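Local coordinates for EF0056 (Enterococcus faecalis, PDB 6ORI), which is of unknown function but is an enterococcal surface protein with an immunoglobulin-like N-terminal region, probably associated with biofilm, at residues W68-L74 with N112-Y118; S204-S208 with S257-W263; I225-S231 with F296-K301. All coordinates share one frame; numbering follows the deposited sequence. Where two conformers were deposited one is given.

Interaction 1 of 3, residues W68-L74 with N112-Y118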
loop_
_atom_site.group_PDB
_atom_site.type_symbol
_atom_site.label_atom_id
_atom_site.label_comp_id
_atom_site.label_asym_id
_atom_site.label_seq_id
_atom_site.Cartn_x
_atom_site.Cartn_y
_atom_site.Cartn_z
ATOM N N TRP A 68 7.297 -6.669 -19.114
ATOM C CA TRP A 68 6.844 -6.183 -17.821
ATOM C C TRP A 68 5.868 -5.047 -18.029
ATOM O O TRP A 68 6.215 -4.006 -18.584
ATOM C CB TRP A 68 8.050 -5.715 -17.037
ATOM C CG TRP A 68 9.159 -6.717 -17.003
ATOM C CD1 TRP A 68 10.357 -6.600 -17.620
ATOM C CD2 TRP A 68 9.164 -7.993 -16.342
ATOM N NE1 TRP A 68 11.123 -7.723 -17.389
ATOM C CE2 TRP A 68 10.412 -8.588 -16.604
ATOM C CE3 TRP A 68 8.242 -8.690 -15.565
ATOM C CZ2 TRP A 68 10.758 -9.840 -16.123
ATOM C CZ3 TRP A 68 8.594 -9.927 -15.067
ATOM C CH2 TRP A 68 9.844 -10.490 -15.351
ATOM N N GLU A 69 4.641 -5.263 -17.570
ATOM C CA GLU A 69 3.562 -4.290 -17.778
ATOM C C GLU A 69 2.926 -3.886 -16.460
ATOM O O GLU A 69 2.467 -4.726 -15.689
ATOM C CB GLU A 69 2.505 -4.878 -18.692
ATOM C CG GLU A 69 1.376 -3.932 -19.024
ATOM C CD GLU A 69 0.493 -4.519 -20.084
ATOM O OE1 GLU A 69 -0.432 -5.279 -19.716
ATOM O OE2 GLU A 69 0.778 -4.271 -21.274
ATOM N N ILE A 70 2.887 -2.587 -16.219
ATOM C CA ILE A 70 2.243 -2.044 -15.042
ATOM C C ILE A 70 0.768 -1.910 -15.348
ATOM O O ILE A 70 0.394 -1.405 -16.427
ATOM C CB ILE A 70 2.815 -0.654 -14.709
ATOM C CG1 ILE A 70 4.299 -0.747 -14.311
ATOM C CG2 ILE A 70 2.002 0.026 -13.580
ATOM C CD1 ILE A 70 4.986 0.599 -14.220
ATOM N N ARG A 71 -0.066 -2.399 -14.447
ATOM C CA ARG A 71 -1.493 -2.238 -14.549
ATOM C C ARG A 71 -2.005 -1.424 -13.387
ATOM O O ARG A 71 -1.545 -1.571 -12.249
ATOM C CB ARG A 71 -2.199 -3.581 -14.657
ATOM C CG ARG A 71 -1.930 -4.180 -16.046
ATOM C CD ARG A 71 -2.746 -5.374 -16.378
ATOM N NE ARG A 71 -2.365 -5.878 -17.690
ATOM C CZ ARG A 71 -2.835 -6.996 -18.210
ATOM N NH1 ARG A 71 -3.687 -7.751 -17.533
ATOM N NH2 ARG A 71 -2.420 -7.371 -19.401
ATOM N N LEU A 72 -2.934 -0.517 -13.684
ATOM C CA LEU A 72 -3.535 0.369 -12.693
ATOM C C LEU A 72 -5.044 0.167 -12.786
ATOM O O LEU A 72 -5.663 0.458 -13.817
ATOM C CB LEU A 72 -3.180 1.811 -12.978
ATOM C CG LEU A 72 -3.840 2.838 -12.073
ATOM C CD1 LEU A 72 -3.370 2.725 -10.630
ATOM C CD2 LEU A 72 -3.581 4.232 -12.625
ATOM N N GLN A 73 -5.629 -0.382 -11.724
ATOM C CA GLN A 73 -7.075 -0.517 -11.596
ATOM C C GLN A 73 -7.590 0.644 -10.749
ATOM O O GLN A 73 -7.006 0.962 -9.695
ATOM C CB GLN A 73 -7.491 -1.851 -10.957
ATOM C CG GLN A 73 -9.013 -2.002 -10.811
ATOM C CD GLN A 73 -9.457 -3.407 -10.408
ATOM O OE1 GLN A 73 -8.869 -4.407 -10.820
ATOM N NE2 GLN A 73 -10.524 -3.484 -9.622
ATOM N N LEU A 74 -8.667 1.282 -11.211
ATOM C CA LEU A 74 -9.320 2.345 -10.455
ATOM C C LEU A 74 -10.744 1.939 -10.134
ATOM O O LEU A 74 -11.411 1.290 -10.918
ATOM C CB LEU A 74 -9.349 3.653 -11.240
ATOM C CG LEU A 74 -8.002 4.224 -11.605
ATOM C CD1 LEU A 74 -8.235 5.476 -12.422
ATOM C CD2 LEU A 74 -7.147 4.521 -10.397
ATOM N N ASN A 112 -11.985 -1.130 -16.014
ATOM C CA ASN A 112 -11.399 -0.174 -15.097
ATOM C C ASN A 112 -9.928 -0.435 -14.862
ATOM O O ASN A 112 -9.425 -0.069 -13.802
ATOM C CB ASN A 112 -12.164 -0.145 -13.767
ATOM C CG ASN A 112 -12.079 -1.461 -12.999
ATOM O OD1 ASN A 112 -11.901 -2.518 -13.574
ATOM N ND2 ASN A 112 -12.235 -1.393 -11.690
ATOM N N ILE A 113 -9.253 -1.044 -15.838
ATOM C CA ILE A 113 -7.827 -1.292 -15.763
ATOM C C ILE A 113 -7.113 -0.589 -16.921
ATOM O O ILE A 113 -7.583 -0.632 -18.066
ATOM C CB ILE A 113 -7.508 -2.798 -15.755
ATOM C CG1 ILE A 113 -8.341 -3.494 -14.669
ATOM C CG2 ILE A 113 -6.000 -3.010 -15.542
ATOM C CD1 ILE A 113 -8.123 -5.000 -14.572
ATOM N N TRP A 114 -6.006 0.062 -16.611
ATOM C CA TRP A 114 -5.128 0.723 -17.548
ATOM C C TRP A 114 -3.738 0.081 -17.492
ATOM O O TRP A 114 -3.357 -0.525 -16.494
ATOM C CB TRP A 114 -5.007 2.202 -17.187
ATOM C CG TRP A 114 -6.201 3.039 -17.531
ATOM C CD1 TRP A 114 -6.304 3.888 -18.585
ATOM C CD2 TRP A 114 -7.445 3.150 -16.817
ATOM N NE1 TRP A 114 -7.519 4.527 -18.573
ATOM C CE2 TRP A 114 -8.240 4.081 -17.507
ATOM C CE3 TRP A 114 -7.958 2.569 -15.653
ATOM C CZ2 TRP A 114 -9.518 4.427 -17.095
ATOM C CZ3 TRP A 114 -9.244 2.927 -15.249
ATOM C CH2 TRP A 114 -9.994 3.845 -15.972
ATOM N N LYS A 115 -2.957 0.265 -18.548
ATOM C CA LYS A 115 -1.644 -0.379 -18.679
ATOM C C LYS A 115 -0.587 0.553 -19.252
ATOM O O LYS A 115 -0.877 1.400 -20.117
ATOM C CB LYS A 115 -1.726 -1.636 -19.559
ATOM C CG LYS A 115 -2.182 -1.373 -20.977
ATOM C CD LYS A 115 -2.271 -2.663 -21.802
ATOM C CE LYS A 115 -2.764 -2.319 -23.185
ATOM N NZ LYS A 115 -2.685 -3.462 -24.125
ATOM N N VAL A 116 0.642 0.417 -18.766
ATOM C CA VAL A 116 1.821 1.093 -19.328
ATOM C C VAL A 116 3.009 0.188 -19.105
ATOM O O VAL A 116 3.039 -0.546 -18.128
ATOM C CB VAL A 116 2.010 2.494 -18.693
ATOM C CG1 VAL A 116 2.486 2.437 -17.249
ATOM C CG2 VAL A 116 2.957 3.333 -19.522
ATOM N N ASN A 117 3.975 0.183 -20.001
ATOM C CA ASN A 117 5.118 -0.673 -19.805
ATOM C C ASN A 117 5.947 -0.199 -18.623
ATOM O O ASN A 117 6.093 0.987 -18.371
ATOM C CB ASN A 117 5.959 -0.744 -21.076
ATOM C CG ASN A 117 5.295 -1.549 -22.158
ATOM O OD1 ASN A 117 4.306 -2.230 -21.915
ATOM N ND2 ASN A 117 5.877 -1.527 -23.346
ATOM N N TYR A 118 6.516 -1.143 -17.899
ATOM C CA TYR A 118 7.411 -0.811 -16.801
ATOM C C TYR A 118 8.726 -0.182 -17.278
ATOM O O TYR A 118 9.202 0.773 -16.675
ATOM C CB TYR A 118 7.684 -2.088 -15.973
ATOM C CG TYR A 118 8.554 -1.879 -14.747
ATOM C CD1 TYR A 118 9.929 -1.783 -14.856
ATOM C CD2 TYR A 118 7.997 -1.782 -13.474
ATOM C CE1 TYR A 118 10.732 -1.589 -13.729
ATOM C CE2 TYR A 118 8.793 -1.594 -12.351
ATOM C CZ TYR A 118 10.153 -1.505 -12.494
ATOM O OH TYR A 118 10.943 -1.316 -11.380
HETATM O O HOH W 1 1.591 -1.774 -21.957
HETATM O O HOH W 2 -0.334 -5.273 -23.475
#
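Strands 68-74 and 113-117 pair antiparallel, with Ile70 opposite Val116 and Leu72 opposite Trp114 as hydrogen-bonded pairs. Each pair contributes two backbone bonds, among them Leu72 N to Trp114 O at 2.8 Å. The pairing runs on at both ends, where Tyr118 N reaches Trp68 O and Leu74 N reaches Asn112 O. The Asn112 side chain adds a bond, its ND2 coming from above the carbonyl plane of Leu74 O at 2.9 Å.

Charged groups gather on the face of Glu69, Arg71 and Lys115. With CG anti to the backbone N (chi1 -177°), Glu69 extends its carboxylate alongside Lys115, whose CD lies 3.5 Å from Glu69 OE2. Arg71 NE and NH2 converge on Glu69 OE1, and its guanidinium also meets Glu21 and Asp178. Glu69 OE2 shares one water with Lys115 NZ and another with Asn117 OD1; Asn117 ND2 bonds to Asn122 O.

On the face of Ile70, Leu72, Trp114 and Val116, Ile70 CD1 also reaches Tyr118 CD2 at 3.9 Å. At the strand end Leu74 CD1 meets Trp114 CZ3, the side chains roughly perpendicular.

Strand 166-173 flanks strand 68-74, and strand 98-104 flanks 113-117, within a large antiparallel sheet. Helix 76-79 touches Asn112 and Trp114.

Interaction 2 of 3, residues S204-S208 with S257-W263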
loop_
_atom_site.group_PDB
_atom_site.type_symbol
_atom_site.label_atom_id
_atom_site.label_comp_id
_atom_site.label_asym_id
_atom_site.label_seq_id
_atom_site.Cartn_x
_atom_site.Cartn_y
_atom_site.Cartn_z
ATOM N N SER A 204 8.052 15.185 12.172
ATOM C CA SER A 204 9.388 15.246 12.732
ATOM C C SER A 204 10.377 15.957 11.811
ATOM O O SER A 204 10.297 15.827 10.591
ATOM C CB SER A 204 9.884 13.809 12.981
ATOM O OG SER A 204 11.171 13.808 13.550
ATOM N N GLU A 205 11.352 16.639 12.406
ATOM C CA GLU A 205 12.496 17.174 11.659
ATOM C C GLU A 205 13.646 16.160 11.524
ATOM O O GLU A 205 14.666 16.421 10.911
ATOM C CB GLU A 205 12.993 18.451 12.343
ATOM C CG GLU A 205 11.941 19.538 12.310
ATOM C CD GLU A 205 12.353 20.784 13.040
ATOM O OE1 GLU A 205 11.536 21.331 13.825
ATOM O OE2 GLU A 205 13.490 21.243 12.810
ATOM N N ASN A 206 13.481 14.983 12.104
ATOM C CA ASN A 206 14.485 13.941 12.012
ATOM C C ASN A 206 14.375 13.127 10.730
ATOM O O ASN A 206 13.315 12.579 10.429
ATOM C CB ASN A 206 14.359 13.032 13.225
ATOM C CG ASN A 206 14.655 13.754 14.502
ATOM O OD1 ASN A 206 15.661 14.446 14.605
ATOM N ND2 ASN A 206 13.774 13.624 15.465
ATOM N N ASN A 207 15.462 13.065 9.969
ATOM C CA ASN A 207 15.541 12.195 8.798
ATOM C C ASN A 207 14.386 12.428 7.856
ATOM O O ASN A 207 13.797 11.467 7.321
ATOM C CB ASN A 207 15.581 10.745 9.260
ATOM C CG ASN A 207 16.654 10.515 10.321
ATOM O OD1 ASN A 207 16.347 10.393 11.505
ATOM N ND2 ASN A 207 17.914 10.519 9.916
ATOM N N SER A 208 14.070 13.696 7.608
ATOM C CA SER A 208 12.859 14.039 6.874
ATOM C C SER A 208 12.956 13.849 5.356
ATOM O O SER A 208 11.944 14.010 4.671
ATOM C CB SER A 208 12.509 15.482 7.146
ATOM O OG SER A 208 13.595 16.286 6.744
ATOM N N SER A 257 22.209 6.443 11.040
ATOM C CA SER A 257 21.725 7.772 10.709
ATOM C C SER A 257 20.469 8.256 11.429
ATOM O O SER A 257 20.188 9.449 11.417
ATOM C CB SER A 257 21.464 7.847 9.201
ATOM O OG SER A 257 22.638 7.523 8.476
ATOM N N ALA A 258 19.684 7.377 12.044
ATOM C CA ALA A 258 18.453 7.845 12.656
ATOM C C ALA A 258 18.721 8.799 13.806
ATOM O O ALA A 258 19.606 8.562 14.611
ATOM C CB ALA A 258 17.621 6.680 13.149
ATOM N N LYS A 259 17.927 9.865 13.862
ATOM C CA LYS A 259 17.955 10.843 14.943
ATOM C C LYS A 259 16.595 10.884 15.617
ATOM O O LYS A 259 15.592 10.474 15.039
ATOM C CB LYS A 259 18.314 12.230 14.378
ATOM C CG LYS A 259 19.660 12.268 13.619
ATOM C CD LYS A 259 20.834 11.861 14.474
ATOM C CE LYS A 259 21.101 12.851 15.601
ATOM N NZ LYS A 259 21.436 14.214 15.083
ATOM N N GLY A 260 16.536 11.375 16.842
ATOM C CA GLY A 260 15.296 11.337 17.597
ATOM C C GLY A 260 14.937 9.920 18.011
ATOM O O GLY A 260 13.774 9.570 18.122
ATOM N N THR A 261 15.966 9.118 18.251
ATOM C CA THR A 261 15.826 7.732 18.628
ATOM C C THR A 261 15.534 7.559 20.115
ATOM O O THR A 261 15.842 8.437 20.926
ATOM C CB THR A 261 17.110 6.987 18.264
ATOM O OG1 THR A 261 18.243 7.735 18.746
ATOM C CG2 THR A 261 17.233 6.822 16.745
ATOM N N PRO A 262 14.943 6.422 20.497
ATOM C CA PRO A 262 14.502 5.374 19.587
ATOM C C PRO A 262 13.191 5.725 18.911
ATOM O O PRO A 262 12.294 6.359 19.463
ATOM C CB PRO A 262 14.358 4.168 20.518
ATOM C CG PRO A 262 13.928 4.777 21.821
ATOM C CD PRO A 262 14.681 6.083 21.913
ATOM N N TRP A 263 13.091 5.291 17.667
ATOM C CA TRP A 263 11.837 5.454 16.947
ATOM C C TRP A 263 10.813 4.431 17.411
ATOM O O TRP A 263 11.153 3.407 18.013
ATOM C CB TRP A 263 12.036 5.274 15.452
ATOM C CG TRP A 263 12.783 6.376 14.758
ATOM C CD1 TRP A 263 13.383 7.470 15.317
ATOM C CD2 TRP A 263 13.008 6.466 13.360
ATOM N NE1 TRP A 263 13.967 8.242 14.333
ATOM C CE2 TRP A 263 13.752 7.632 13.124
ATOM C CE3 TRP A 263 12.648 5.662 12.272
ATOM C CZ2 TRP A 263 14.135 8.018 11.843
ATOM C CZ3 TRP A 263 13.036 6.039 11.005
ATOM C CH2 TRP A 263 13.784 7.213 10.806
#
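The carboxamide of Asn207 faces the backbone of residues 257-259 and uses both of its ends there. A chi1 of -51°, with CG anti to the carbonyl carbon, directs the amide at this backbone. Its OD1 accepts from Lys259 N at 2.9 Å, in the carbonyl plane and on a lone pair, with a nearly straight N-H...O angle of 168°. Its ND2 donates to Ser257 O, also at 2.9 Å; the donor stands well above the plane of that carbonyl, although the acceptor lies in the plane of the Asn207 amide. Two bonds at opposite ends of one flat group fix its rotation and join it to the chain just where helix 254-257 ends.

Asn207 OD1 also lies at the edge of the Trp263 indole, 3.3 Å from CZ2, with the amide and ring planes 63° apart. The indole is oriented in turn by its own segment: Trp263 NE1 donates to Lys259 O at 2.8 Å, with that oxygen in the ring plane, and Ala258 CB sits over one face toward the rim.

Asn206 meets Lys259 at about a right angle. Its OD1 approaches Lys259 CB at 3.5 Å, and its ND2 comes equally close to Gly260 CA, where the absence of a side chain permits the approach. Within the loop, Ser204 OG accepts from Asn206 N in an ST turn and is also hydrogen-bonded to Asp383.

The contact joins two surface loops: one links strand 184-189 to strand 211-221, the other leads from helix 254-257 into strand 264-269. Phe252 and Tyr254 pack against Trp263, and Gly260 bonds through its backbone to Thr384.

Interaction 3 of 3, residues I225-S231 with F296-K301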
loop_
_atom_site.group_PDB
_atom_site.type_symbol
_atom_site.label_atom_id
_atom_site.label_comp_id
_atom_site.label_asym_id
_atom_site.label_seq_id
_atom_site.Cartn_x
_atom_site.Cartn_y
_atom_site.Cartn_z
ATOM N N ILE A 225 -2.027 -20.772 9.905
ATOM C CA ILE A 225 -0.799 -20.774 9.108
ATOM C C ILE A 225 0.307 -20.188 9.935
ATOM O O ILE A 225 0.045 -19.558 10.973
ATOM C CB ILE A 225 -0.926 -20.078 7.737
ATOM C CG1 ILE A 225 -1.138 -18.580 7.857
ATOM C CG2 ILE A 225 -2.088 -20.699 6.950
ATOM C CD1 ILE A 225 -0.952 -17.847 6.550
ATOM N N GLN A 226 1.538 -20.401 9.517
ATOM C CA GLN A 226 2.652 -20.027 10.361
ATOM C C GLN A 226 3.826 -19.512 9.573
ATOM O O GLN A 226 3.938 -19.678 8.349
ATOM C CB GLN A 226 3.083 -21.230 11.169
ATOM C CG GLN A 226 3.667 -22.331 10.343
ATOM C CD GLN A 226 4.245 -23.418 11.203
ATOM O OE1 GLN A 226 5.459 -23.671 11.202
ATOM N NE2 GLN A 226 3.394 -24.052 11.964
ATOM N N THR A 227 4.732 -18.876 10.282
ATOM C CA THR A 227 6.025 -18.591 9.708
ATOM C C THR A 227 6.829 -19.888 9.582
ATOM O O THR A 227 6.548 -20.860 10.290
ATOM C CB THR A 227 6.778 -17.558 10.548
ATOM O OG1 THR A 227 6.969 -18.063 11.865
ATOM C CG2 THR A 227 5.968 -16.261 10.629
ATOM N N LYS A 228 7.835 -19.881 8.720
ATOM C CA LYS A 228 8.656 -21.085 8.483
ATOM C C LYS A 228 9.163 -21.664 9.793
ATOM O O LYS A 228 9.095 -22.872 10.018
ATOM C CB LYS A 228 9.829 -20.788 7.551
ATOM C CG LYS A 228 10.695 -22.035 7.223
ATOM C CD LYS A 228 11.524 -21.849 5.957
ATOM C CE LYS A 228 12.428 -20.615 6.004
ATOM N NZ LYS A 228 13.872 -20.959 6.112
ATOM N N ASP A 229 9.630 -20.800 10.684
ATOM C CA ASP A 229 10.181 -21.261 11.961
ATOM C C ASP A 229 9.153 -21.580 13.061
ATOM O O ASP A 229 9.526 -22.011 14.158
ATOM C CB ASP A 229 11.260 -20.295 12.476
ATOM C CG ASP A 229 10.730 -18.910 12.808
ATOM O OD1 ASP A 229 9.506 -18.722 12.925
ATOM O OD2 ASP A 229 11.571 -18.003 12.986
ATOM N N GLY A 230 7.868 -21.389 12.788
ATOM C CA GLY A 230 6.840 -21.632 13.779
ATOM C C GLY A 230 6.585 -20.513 14.783
ATOM O O GLY A 230 5.623 -20.584 15.542
ATOM N N SER A 231 7.408 -19.466 14.741
ATOM C CA SER A 231 7.305 -18.393 15.741
ATOM C C SER A 231 6.029 -17.559 15.613
ATOM O O SER A 231 5.440 -17.133 16.608
ATOM C CB SER A 231 8.539 -17.483 15.681
ATOM O OG SER A 231 8.588 -16.703 14.480
ATOM N N PHE A 296 3.715 -14.893 3.999
ATOM C CA PHE A 296 3.596 -15.012 5.449
ATOM C C PHE A 296 4.655 -15.940 6.018
ATOM O O PHE A 296 5.229 -15.688 7.079
ATOM C CB PHE A 296 2.201 -15.533 5.806
ATOM C CG PHE A 296 1.877 -15.445 7.275
ATOM C CD1 PHE A 296 1.294 -14.309 7.797
ATOM C CD2 PHE A 296 2.139 -16.494 8.122
ATOM C CE1 PHE A 296 0.976 -14.208 9.135
ATOM C CE2 PHE A 296 1.824 -16.401 9.485
ATOM C CZ PHE A 296 1.247 -15.261 9.978
ATOM N N GLU A 297 4.911 -17.062 5.355
ATOM C CA GLU A 297 5.848 -18.040 5.907
ATOM C C GLU A 297 7.249 -17.464 6.081
ATOM O O GLU A 297 8.017 -17.950 6.906
ATOM C CB GLU A 297 5.917 -19.300 5.039
ATOM C CG GLU A 297 6.489 -19.071 3.660
ATOM C CD GLU A 297 6.797 -20.367 2.971
ATOM O OE1 GLU A 297 7.814 -21.009 3.318
ATOM O OE2 GLU A 297 6.005 -20.749 2.099
ATOM N N SER A 298 7.560 -16.419 5.318
ATOM C CA SER A 298 8.912 -15.866 5.260
ATOM C C SER A 298 9.246 -15.003 6.485
ATOM O O SER A 298 10.417 -14.784 6.802
ATOM C CB SER A 298 9.082 -15.036 3.985
ATOM O OG SER A 298 8.827 -15.814 2.821
ATOM N N GLY A 299 8.225 -14.507 7.163
ATOM C CA GLY A 299 8.426 -13.605 8.282
ATOM C C GLY A 299 8.920 -14.334 9.505
ATOM O O GLY A 299 9.030 -15.555 9.525
ATOM N N LYS A 300 9.223 -13.558 10.544
ATOM C CA LYS A 300 9.602 -14.087 11.847
ATOM C C LYS A 300 8.923 -13.225 12.901
ATOM O O LYS A 300 8.943 -11.997 12.796
ATOM C CB LYS A 300 11.126 -14.029 12.005
ATOM C CG LYS A 300 11.671 -14.280 13.384
ATOM C CD LYS A 300 12.750 -13.257 13.731
ATOM C CE LYS A 300 13.943 -13.337 12.787
ATOM N NZ LYS A 300 14.849 -12.171 12.954
ATOM N N LYS A 301 8.324 -13.830 13.922
ATOM C CA LYS A 301 7.692 -13.042 14.975
ATOM C C LYS A 301 8.749 -12.413 15.860
ATOM O O LYS A 301 9.669 -13.102 16.316
ATOM C CB LYS A 301 6.750 -13.890 15.827
ATOM C CG LYS A 301 6.082 -13.092 16.922
ATOM C CD LYS A 301 5.109 -13.967 17.703
ATOM C CE LYS A 301 4.487 -13.229 18.844
ATOM N NZ LYS A 301 5.218 -13.578 20.076
HETATM O O HOH W 3 10.362 -18.074 9.792
#
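Ile225 holds CG1 between its backbone N and carbonyl carbon (chi1 67°), which carries CD1 over a face of the Phe296 ring. Phe296 turns its ring toward this methyl with CG anti to the backbone N (chi1 -169°). The result is a CH-pi contact, Ile225 CD1 lying 4.1 Å from the centroid of the Phe296 ring, while Gln226 O sits at the ring edge, 3.7 Å from Phe296 CD2.

Beyond the ring, a type I turn from Thr227 to Gly230 rests on the 3-10 segment 296-298. Lys228 N donates to Glu297 O at 2.7 Å. Thr227 CB lies against Gly299 O at 3.2 Å, and a water bridges that oxygen to Asp229 N.

Asp229 organises the turn from within: OD1 accepts from Thr227 OG1, from Ser231 OG and from Ser231 N, the last bond making an Asx turn. With its proton committed to Asp229, Ser231 OG accepts from Lys301 N at 2.9 Å, with an angle of 164°, so the carboxylate positions the hydroxyl that receives strand 300-304.

The loop between strands 211-221 and 239-248 is thereby laid over the start of strand 300-304, an outer strand of its five-stranded sheet. Strand 277-284 lies beside that strand; its His283 touches Thr227 and meets the Phe296 ring.

How the interactions relate
From the N terminus, interaction 1 comes first, pairing two strands of the large antiparallel sheet and closing a 37-residue excursion that includes strands 82-87 and 98-104. It is complete before the others begin. Interaction 2 then opens in the loop ahead of strand 211-221, and interaction 3 opens after that strand. Interaction 2 closes at 257-263 and interaction 3 at 296-301, so the two cross. Interaction 2 ties the loop entering the five-stranded sheet to the approach to the four-stranded one; interaction 3 ties the loop between strands 211-221 and 239-248 to the start of 300-304, an outer strand of the same sheet. None touches another: the centres of interactions 2 and 3 are about 30 Å apart.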